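Local coordinates for protein dihydrofolate reductase (Enterococcus faecalis, PDB 4M7U) that probably catalyses the NADPH-dependent reduction of 7,8-dihydrofolate to tetrahydrofolate, a step needed for making glycine, purines and DNA precursors, at residues R66-N74 with V82-I91. Sequence-based numbering, arbitrary orientation.
Sequences RTTIVLTSN and VLVMHSVEEI. With NAP (NADP nicotinamide-adenine-dinucleotide phosphate), chain B.
Thr-72 and His-86 meet where two parallel strands end. His-86 ND1 donates to Thr-72 O at 2.8 Å, a bent bond (134° at the hydrogen), with the acceptor 27° out of the ring plane. Asn-74 O lies at the same ring's edge, 3.0 Å from CE1. Along the strands, Leu-83 N donates to Thr-68 O, Val-70 N to Leu-83 O, Met-85 N to Val-70 O and Thr-72 N to Met-85 O. On the face of Ile-69, Leu-71, Leu-83 and Met-85, Ile-69 touches Leu-83, Met-85 and Ile-91. Its CD1 meets Met-85 CE at 3.7 Å. Its CG2, anti to the backbone N, reaches Ile-91 CD1 at 3.6 Å. On the face of Val-70 and Val-84, Val-84 CG1 meets CG2 of Thr-72, just past the strand, at 3.6 Å. In this dihydrofolate reductase fold, 83-85 is an outermost strand of the central sheet, and its turn into helix 88-97 borders the NADP adenine site. Leu-71 CG, anti to the backbone N (chi1 -165°), lies 3.6 Å from adenine C4A. Its CD1 turns to Ile-91 CG1 at 3.9 Å. Thr-72 OG1 donates to O2X of the 2'-phosphate and accepts from Asn-74 N in an ST turn. Ser-73 grips O3X twice, through N and OG (2.5 Å). Farther out, Ser-87 OG caps the helix at Glu-90 N, while Glu-90 OE1 holds His-86 N. Tyr-94 of that helix packs on Ile-69 and Met-85.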
loop_
_atom_site.group_PDB
_atom_site.type_symbol
_atom_site.label_atom_id
_atom_site.label_comp_id
_atom_site.label_asym_id
_atom_site.label_seq_id
_atom_site.Cartn_x
_atom_site.Cartn_y
_atom_site.Cartn_z
ATOM N N ARG A 66 -10.255 4.568 -9.498
ATOM C CA ARG A 66 -10.190 3.756 -8.275
ATOM C C ARG A 66 -10.993 4.475 -7.205
ATOM O O ARG A 66 -11.189 5.687 -7.289
ATOM C CB ARG A 66 -8.760 3.683 -7.735
ATOM C CG ARG A 66 -7.750 3.202 -8.694
ATOM C CD ARG A 66 -6.465 3.966 -8.547
ATOM N NE ARG A 66 -5.487 3.413 -9.475
ATOM C CZ ARG A 66 -5.396 3.755 -10.756
ATOM N NH1 ARG A 66 -6.209 4.671 -11.264
ATOM N NH2 ARG A 66 -4.484 3.181 -11.527
ATOM N N THR A 67 -11.415 3.751 -6.178
ATOM C CA THR A 67 -11.914 4.402 -4.976
ATOM C C THR A 67 -10.747 4.495 -3.996
ATOM O O THR A 67 -10.101 3.485 -3.707
ATOM C CB THR A 67 -13.058 3.591 -4.324
ATOM O OG1 THR A 67 -14.182 3.539 -5.212
ATOM C CG2 THR A 67 -13.497 4.236 -3.002
ATOM N N THR A 68 -10.461 5.698 -3.503
ATOM C CA THR A 68 -9.466 5.869 -2.444
ATOM C C THR A 68 -10.146 6.115 -1.095
ATOM O O THR A 68 -11.085 6.920 -1.003
ATOM C CB THR A 68 -8.526 7.035 -2.742
ATOM O OG1 THR A 68 -7.846 6.799 -3.985
ATOM C CG2 THR A 68 -7.488 7.206 -1.612
ATOM N N ILE A 69 -9.693 5.415 -0.053
ATOM C CA ILE A 69 -10.121 5.728 1.318
ATOM C C ILE A 69 -8.969 6.380 2.110
ATOM O O ILE A 69 -7.858 5.843 2.150
ATOM C CB ILE A 69 -10.594 4.464 2.079
ATOM C CG1 ILE A 69 -11.810 3.823 1.391
ATOM C CG2 ILE A 69 -10.931 4.806 3.520
ATOM C CD1 ILE A 69 -12.083 2.387 1.848
ATOM N N VAL A 70 -9.217 7.540 2.726
ATOM C CA VAL A 70 -8.211 8.152 3.610
ATOM C C VAL A 70 -8.550 7.905 5.081
ATOM O O VAL A 70 -9.690 8.124 5.514
ATOM C CB VAL A 70 -8.014 9.652 3.339
ATOM C CG1 VAL A 70 -7.007 10.224 4.298
ATOM C CG2 VAL A 70 -7.526 9.860 1.906
ATOM N N LEU A 71 -7.565 7.417 5.837
ATOM C CA LEU A 71 -7.785 7.038 7.229
ATOM C C LEU A 71 -7.292 8.170 8.134
ATOM O O LEU A 71 -6.164 8.645 7.977
ATOM C CB LEU A 71 -7.035 5.732 7.523
ATOM C CG LEU A 71 -7.314 4.894 8.771
ATOM C CD1 LEU A 71 -8.797 4.648 8.937
ATOM C CD2 LEU A 71 -6.568 3.567 8.652
ATOM N N THR A 72 -8.142 8.624 9.056
ATOM C CA THR A 72 -7.791 9.721 9.969
ATOM C C THR A 72 -8.693 9.685 11.187
ATOM O O THR A 72 -9.840 9.272 11.084
ATOM C CB THR A 72 -7.893 11.114 9.267
ATOM O OG1 THR A 72 -7.548 12.168 10.186
ATOM C CG2 THR A 72 -9.297 11.349 8.736
ATOM N N SER A 73 -8.173 10.096 12.344
ATOM C CA SER A 73 -8.985 10.143 13.560
ATOM C C SER A 73 -9.833 11.419 13.618
ATOM O O SER A 73 -10.778 11.512 14.398
ATOM C CB SER A 73 -8.106 10.020 14.809
ATOM O OG SER A 73 -7.228 11.126 14.922
ATOM N N ASN A 74 -9.493 12.390 12.773
ATOM C CA ASN A 74 -10.208 13.665 12.686
ATOM C C ASN A 74 -11.617 13.520 12.068
ATOM O O ASN A 74 -11.758 13.238 10.869
ATOM C CB ASN A 74 -9.343 14.635 11.872
ATOM C CG ASN A 74 -9.968 16.018 11.707
ATOM O OD1 ASN A 74 -11.079 16.289 12.171
ATOM N ND2 ASN A 74 -9.235 16.907 11.036
ATOM N N VAL A 82 -12.355 11.494 -2.205
ATOM C CA VAL A 82 -12.015 10.294 -1.442
ATOM C C VAL A 82 -13.045 10.028 -0.352
ATOM O O VAL A 82 -13.720 10.937 0.117
ATOM C CB VAL A 82 -10.600 10.379 -0.813
ATOM C CG1 VAL A 82 -9.537 10.684 -1.874
ATOM C CG2 VAL A 82 -10.574 11.432 0.265
ATOM N N LEU A 83 -13.185 8.766 0.027
ATOM C CA LEU A 83 -13.928 8.426 1.218
ATOM C C LEU A 83 -12.970 8.701 2.375
ATOM O O LEU A 83 -11.750 8.581 2.224
ATOM C CB LEU A 83 -14.321 6.945 1.202
ATOM C CG LEU A 83 -15.173 6.510 0.007
ATOM C CD1 LEU A 83 -15.545 5.029 0.076
ATOM C CD2 LEU A 83 -16.419 7.350 -0.012
ATOM N N VAL A 84 -13.517 9.083 3.520
ATOM C CA VAL A 84 -12.716 9.298 4.710
ATOM C C VAL A 84 -13.248 8.369 5.768
ATOM O O VAL A 84 -14.452 8.314 5.982
ATOM C CB VAL A 84 -12.859 10.735 5.228
ATOM C CG1 VAL A 84 -12.080 10.899 6.516
ATOM C CG2 VAL A 84 -12.360 11.731 4.191
ATOM N N MET A 85 -12.375 7.610 6.418
ATOM C CA MET A 85 -12.822 6.706 7.478
ATOM C C MET A 85 -11.957 6.892 8.714
ATOM O O MET A 85 -10.894 7.534 8.642
ATOM C CB MET A 85 -12.836 5.239 7.002
ATOM C CG MET A 85 -13.884 4.943 5.936
ATOM S SD MET A 85 -13.948 3.208 5.404
ATOM C CE MET A 85 -14.967 3.385 3.916
ATOM N N HIS A 86 -12.393 6.338 9.844
ATOM C CA HIS A 86 -11.795 6.744 11.117
ATOM C C HIS A 86 -11.330 5.611 12.024
ATOM O O HIS A 86 -11.029 5.836 13.195
ATOM C CB HIS A 86 -12.763 7.647 11.885
ATOM C CG HIS A 86 -13.294 8.786 11.076
ATOM N ND1 HIS A 86 -12.592 9.955 10.886
ATOM C CD2 HIS A 86 -14.460 8.930 10.397
ATOM C CE1 HIS A 86 -13.302 10.775 10.132
ATOM N NE2 HIS A 86 -14.436 10.181 9.822
ATOM N N SER A 87 -11.273 4.396 11.496
ATOM C CA SER A 87 -10.804 3.271 12.289
ATOM C C SER A 87 -10.520 2.071 11.413
ATOM O O SER A 87 -11.053 1.955 10.299
ATOM C CB SER A 87 -11.827 2.887 13.354
ATOM O OG SER A 87 -12.983 2.336 12.755
ATOM N N VAL A 88 -9.674 1.189 11.937
ATOM C CA VAL A 88 -9.380 -0.091 11.317
ATOM C C VAL A 88 -10.657 -0.883 11.127
ATOM O O VAL A 88 -10.884 -1.445 10.051
ATOM C CB VAL A 88 -8.397 -0.905 12.171
ATOM C CG1 VAL A 88 -8.329 -2.350 11.695
ATOM C CG2 VAL A 88 -7.027 -0.271 12.110
ATOM N N GLU A 89 -11.501 -0.905 12.157
ATOM C CA GLU A 89 -12.767 -1.640 12.094
ATOM C C GLU A 89 -13.580 -1.184 10.890
ATOM O O GLU A 89 -14.064 -2.011 10.116
ATOM C CB GLU A 89 -13.581 -1.482 13.387
ATOM C CG GLU A 89 -12.890 -2.021 14.648
ATOM C CD GLU A 89 -11.714 -1.152 15.116
ATOM O OE1 GLU A 89 -11.788 0.091 14.986
ATOM O OE2 GLU A 89 -10.707 -1.709 15.605
ATOM N N GLU A 90 -13.685 0.134 10.722
ATOM C CA GLU A 90 -14.440 0.734 9.625
ATOM C C GLU A 90 -13.879 0.309 8.265
ATOM O O GLU A 90 -14.645 -0.020 7.358
ATOM C CB GLU A 90 -14.432 2.266 9.758
ATOM C CG GLU A 90 -15.662 2.976 9.197
ATOM C CD GLU A 90 -15.553 4.504 9.279
ATOM O OE1 GLU A 90 -14.831 5.009 10.167
ATOM O OE2 GLU A 90 -16.175 5.206 8.443
ATOM N N ILE A 91 -12.549 0.310 8.131
ATOM C CA ILE A 91 -11.885 -0.185 6.923
ATOM C C ILE A 91 -12.257 -1.650 6.678
ATOM O O ILE A 91 -12.606 -2.037 5.564
ATOM C CB ILE A 91 -10.340 -0.092 7.024
ATOM C CG1 ILE A 91 -9.873 1.363 7.157
ATOM C CG2 ILE A 91 -9.674 -0.760 5.812
ATOM C CD1 ILE A 91 -10.213 2.237 5.964
HETATM P PA NAP B . 0.642 7.280 7.472
HETATM O O1A NAP B . 0.534 5.791 7.923
HETATM O O2A NAP B . 0.503 7.434 5.969
HETATM O O5B NAP B . -0.523 8.103 8.119
HETATM C C5B NAP B . -0.659 8.155 9.508
HETATM C C4B NAP B . -1.973 8.751 9.899
HETATM O O4B NAP B . -3.182 8.047 9.363
HETATM C C3B NAP B . -2.278 9.126 11.330
HETATM O O3B NAP B . -1.574 10.122 11.973
HETATM C C2B NAP B . -3.758 9.201 11.319
HETATM O O2B NAP B . -4.380 10.367 10.919
HETATM C C1B NAP B . -4.014 7.903 10.583
HETATM N N9A NAP B . -4.457 6.604 10.985
HETATM C C8A NAP B . -3.706 5.503 10.931
HETATM N N7A NAP B . -4.436 4.463 11.575
HETATM C C5A NAP B . -5.637 5.001 12.042
HETATM C C6A NAP B . -6.706 4.423 12.739
HETATM N N6A NAP B . -6.661 3.027 13.089
HETATM N N1A NAP B . -7.744 5.191 13.059
HETATM C C2A NAP B . -7.787 6.519 12.715
HETATM N N3A NAP B . -6.724 7.095 12.024
HETATM C C4A NAP B . -5.679 6.315 11.707
HETATM O O3 NAP B . 1.984 7.950 7.974
HETATM P PN NAP B . 3.336 7.186 8.299
HETATM O O1N NAP B . 3.160 6.336 9.597
HETATM O O2N NAP B . 3.785 6.290 7.166
HETATM O O5D NAP B . 4.413 8.335 8.467
HETATM C C5D NAP B . 4.188 9.527 7.754
HETATM C C4D NAP B . 4.732 10.818 8.336
HETATM O O4D NAP B . 5.415 10.797 9.651
HETATM C C3D NAP B . 5.498 11.807 7.458
HETATM O O3D NAP B . 4.958 12.984 7.166
HETATM C C2D NAP B . 6.888 11.835 8.030
HETATM O O2D NAP B . 7.741 12.890 7.788
HETATM C C1D NAP B . 6.771 11.325 9.452
HETATM N N1N NAP B . 7.852 10.836 10.273
HETATM C C2N NAP B . 9.020 11.581 10.713
HETATM C C3N NAP B . 10.021 10.947 11.687
HETATM C C7N NAP B . 10.739 11.877 12.596
HETATM O O7N NAP B . 10.122 12.824 13.065
HETATM N N7N NAP B . 12.165 11.913 12.580
HETATM C C4N NAP B . 10.015 9.418 11.936
HETATM C C5N NAP B . 8.896 8.658 11.174
HETATM C C6N NAP B . 7.926 9.395 10.231
HETATM P P2B NAP B . -4.636 11.469 12.009
HETATM O O1X NAP B . -3.268 11.922 12.616
HETATM O O2X NAP B . -5.298 12.691 11.300
HETATM O O3X NAP B . -5.519 10.890 13.090
#